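Local coordinates for protein cytochrome P450 monooxygenase (Rhodococcus sp. ECU0066, PDB 6KBH) that probably acts as a self-sufficient monooxygenase, passing electrons from a flavin through a 2Fe-2S cluster to a heme within one chain, at residues 74-79 and 349-354. Sequence-based numbering, arbitrary orientation.
Sequences GYWVVT and AGAKLL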
ATOM      1  N   GLY A  74     -17.426   6.429  29.481  1.00 70.75           N
ATOM      2  CA  GLY A  74     -18.712   5.767  29.412  1.00 75.92           C
ATOM      3  C   GLY A  74     -18.827   4.591  28.464  1.00 77.10           C
ATOM      4  O   GLY A  74     -19.947   4.127  28.225  1.00 67.93           O
ATOM      5  N   TYR A  75     -17.722   4.082  27.925  1.00 75.44           N
ATOM      6  CA  TYR A  75     -17.780   3.140  26.818  1.00 76.65           C
ATOM      7  C   TYR A  75     -17.305   1.752  27.220  1.00 71.23           C
ATOM      8  O   TYR A  75     -16.645   1.555  28.243  1.00 74.55           O
ATOM      9  CB  TYR A  75     -16.924   3.598  25.628  1.00 75.31           C
ATOM     10  CG  TYR A  75     -17.296   4.908  24.963  1.00 80.03           C
ATOM     11  CD1 TYR A  75     -18.144   5.830  25.573  1.00 79.18           C
ATOM     12  CD2 TYR A  75     -16.791   5.220  23.712  1.00 74.71           C
ATOM     13  CE1 TYR A  75     -18.469   7.022  24.952  1.00 71.49           C
ATOM     14  CE2 TYR A  75     -17.115   6.398  23.086  1.00 75.75           C
ATOM     15  CZ  TYR A  75     -17.951   7.299  23.706  1.00 79.69           C
ATOM     16  OH  TYR A  75     -18.263   8.475  23.067  1.00 81.23           O
ATOM     17  N   TRP A  76     -17.641   0.792  26.366  1.00 74.58           N
ATOM     18  CA  TRP A  76     -17.020  -0.522  26.365  1.00 76.51           C
ATOM     19  C   TRP A  76     -15.766  -0.472  25.500  1.00 63.27           C
ATOM     20  O   TRP A  76     -15.763   0.149  24.435  1.00 72.23           O
ATOM     21  CB  TRP A  76     -18.000  -1.568  25.830  1.00 70.61           C
ATOM     22  CG  TRP A  76     -19.285  -1.589  26.596  1.00 75.95           C
ATOM     23  CD1 TRP A  76     -20.272  -0.642  26.574  1.00 74.05           C
ATOM     24  CD2 TRP A  76     -19.723  -2.603  27.502  1.00 75.76           C
ATOM     25  NE1 TRP A  76     -21.295  -1.006  27.415  1.00 76.63           N
ATOM     26  CE2 TRP A  76     -20.983  -2.206  27.996  1.00 81.47           C
ATOM     27  CE3 TRP A  76     -19.170  -3.808  27.948  1.00 74.61           C
ATOM     28  CZ2 TRP A  76     -21.701  -2.973  28.911  1.00 79.73           C
ATOM     29  CZ3 TRP A  76     -19.885  -4.569  28.857  1.00 88.93           C
ATOM     30  CH2 TRP A  76     -21.137  -4.147  29.329  1.00 83.16           C
ATOM     31  N   VAL A  77     -14.700  -1.113  25.968  1.00 66.29           N
ATOM     32  CA  VAL A  77     -13.387  -1.034  25.338  1.00 64.10           C
ATOM     33  C   VAL A  77     -13.108  -2.345  24.618  1.00 72.41           C
ATOM     34  O   VAL A  77     -13.305  -3.428  25.184  1.00 71.91           O
ATOM     35  CB  VAL A  77     -12.285  -0.729  26.365  1.00 65.28           C
ATOM     36  CG1 VAL A  77     -10.956  -0.491  25.668  1.00 65.24           C
ATOM     37  CG2 VAL A  77     -12.670   0.470  27.205  1.00 66.10           C
ATOM     38  N   VAL A  78     -12.645  -2.243  23.372  1.00 79.14           N
ATOM     39  CA  VAL A  78     -12.354  -3.392  22.524  1.00 69.24           C
ATOM     40  C   VAL A  78     -10.899  -3.305  22.100  1.00 70.65           C
ATOM     41  O   VAL A  78     -10.446  -2.269  21.602  1.00 70.85           O
ATOM     42  CB  VAL A  78     -13.289  -3.454  21.306  1.00 68.89           C
ATOM     43  CG1 VAL A  78     -12.975  -4.678  20.453  1.00 71.26           C
ATOM     44  CG2 VAL A  78     -14.734  -3.479  21.769  1.00 70.49           C
ATOM     45  N   THR A  79     -10.176  -4.401  22.283  1.00 76.58           N
ATOM     46  CA  THR A  79      -8.734  -4.344  22.403  1.00 68.17           C
ATOM     47  C   THR A  79      -7.983  -5.163  21.359  1.00 72.81           C
ATOM     48  O   THR A  79      -6.914  -4.721  20.931  1.00 66.94           O
ATOM     49  CB  THR A  79      -8.354  -4.769  23.830  1.00 65.02           C
ATOM     50  OG1 THR A  79      -8.576  -3.664  24.721  1.00 91.92           O
ATOM     51  CG2 THR A  79      -6.939  -5.222  23.948  1.00 69.57           C
ATOM     52  N   ALA A 349     -27.742  -2.757  23.190  1.00 77.67           N
ATOM     53  CA  ALA A 349     -28.049  -1.712  22.226  1.00 76.71           C
ATOM     54  C   ALA A 349     -27.944  -0.346  22.888  1.00 83.56           C
ATOM     55  O   ALA A 349     -28.401  -0.147  24.017  1.00 86.89           O
ATOM     56  CB  ALA A 349     -29.449  -1.913  21.648  1.00 80.26           C
ATOM     57  N   GLY A 350     -27.333   0.598  22.178  1.00 72.16           N
ATOM     58  CA  GLY A 350     -27.040   1.900  22.726  1.00 66.73           C
ATOM     59  C   GLY A 350     -25.656   2.029  23.326  1.00 74.11           C
ATOM     60  O   GLY A 350     -25.195   3.154  23.547  1.00 69.84           O
ATOM     61  N   ALA A 351     -24.985   0.912  23.594  1.00 78.81           N
ATOM     62  CA  ALA A 351     -23.625   0.959  24.107  1.00 73.74           C
ATOM     63  C   ALA A 351     -22.702   1.641  23.105  1.00 75.97           C
ATOM     64  O   ALA A 351     -22.865   1.517  21.889  1.00 83.96           O
ATOM     65  CB  ALA A 351     -23.116  -0.449  24.409  1.00 71.97           C
ATOM     66  N   LYS A 352     -21.726   2.369  23.632  1.00 78.54           N
ATOM     67  CA  LYS A 352     -20.748   3.084  22.829  1.00 72.83           C
ATOM     68  C   LYS A 352     -19.423   2.344  22.911  1.00 70.70           C
ATOM     69  O   LYS A 352     -18.984   1.971  24.003  1.00 74.24           O
ATOM     70  CB  LYS A 352     -20.593   4.528  23.315  1.00 80.09           C
ATOM     71  CG  LYS A 352     -21.873   5.348  23.228  1.00 81.36           C
ATOM     72  CD  LYS A 352     -21.652   6.776  23.709  1.00 82.37           C
ATOM     73  CE  LYS A 352     -22.927   7.598  23.637  1.00 78.40           C
ATOM     74  NZ  LYS A 352     -22.700   9.003  24.081  1.00 91.84           N
ATOM     75  N   LEU A 353     -18.799   2.116  21.760  1.00 77.54           N
ATOM     76  CA  LEU A 353     -17.579   1.327  21.687  1.00 76.09           C
ATOM     77  C   LEU A 353     -16.357   2.227  21.579  1.00 72.78           C
ATOM     78  O   LEU A 353     -16.358   3.209  20.832  1.00 68.49           O
ATOM     79  CB  LEU A 353     -17.623   0.367  20.496  1.00 62.89           C
ATOM     80  CG  LEU A 353     -18.616  -0.791  20.619  1.00 76.39           C
ATOM     81  CD1 LEU A 353     -18.381  -1.831  19.523  1.00 68.80           C
ATOM     82  CD2 LEU A 353     -18.537  -1.430  22.001  1.00 71.38           C
ATOM     83  N   LEU A 354     -15.320   1.894  22.342  1.00 65.63           N
ATOM     84  CA  LEU A 354     -13.987   2.458  22.155  1.00 57.23           C
ATOM     85  C   LEU A 354     -13.109   1.345  21.595  1.00 70.20           C
ATOM     86  O   LEU A 354     -12.639   0.481  22.342  1.00 69.78           O
ATOM     87  CB  LEU A 354     -13.419   3.007  23.455  1.00 52.19           C
ATOM     88  CG  LEU A 354     -12.139   3.808  23.219  1.00 58.44           C
ATOM     89  CD1 LEU A 354     -12.451   5.039  22.383  1.00 57.97           C
ATOM     90  CD2 LEU A 354     -11.472   4.199  24.525  1.00 54.00           C
TER
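Ala351 sets its CB against the pyrrole side of Trp76, 3.6 Å from NE1. Next comes Lys352, whose CB sits squarely over the Tyr75 ring, 3.5 Å from the centroid and 9° off the normal, a CH-pi contact. Its chain, extended beyond CG, slants across the ring and past its rim, with CD near Tyr75 CE1, before NZ leaves for a salt bridge with Glu101; Tyr75 OH is itself hydrogen-bonded to Arg333. Lys352 O accepts a hydrogen bond from the backbone N of Trp76 at 3.0 Å. Here strands 76-78 and 352-355 run parallel in the large beta-sheet on the N-terminal side of the P450 fold (beta-sheet 1), where an early strand pairs with one some 270 residues later, and 67-69 and 332-336 flank the pair. Leu353 lies on the same face as Trp76, with CD2 3.9 Å from Trp76 CB and a looser touch on Val78; its backbone is hydrogen-bonded to that of Arg334, a heme-binding residue on strand 332-336. On the other face, Leu354 places CB beside Tyr75 CD2. Its N donates to Trp76 O at 2.8 Å, and Leu354 O accepts a hydrogen bond from Val78 N at 2.9 Å.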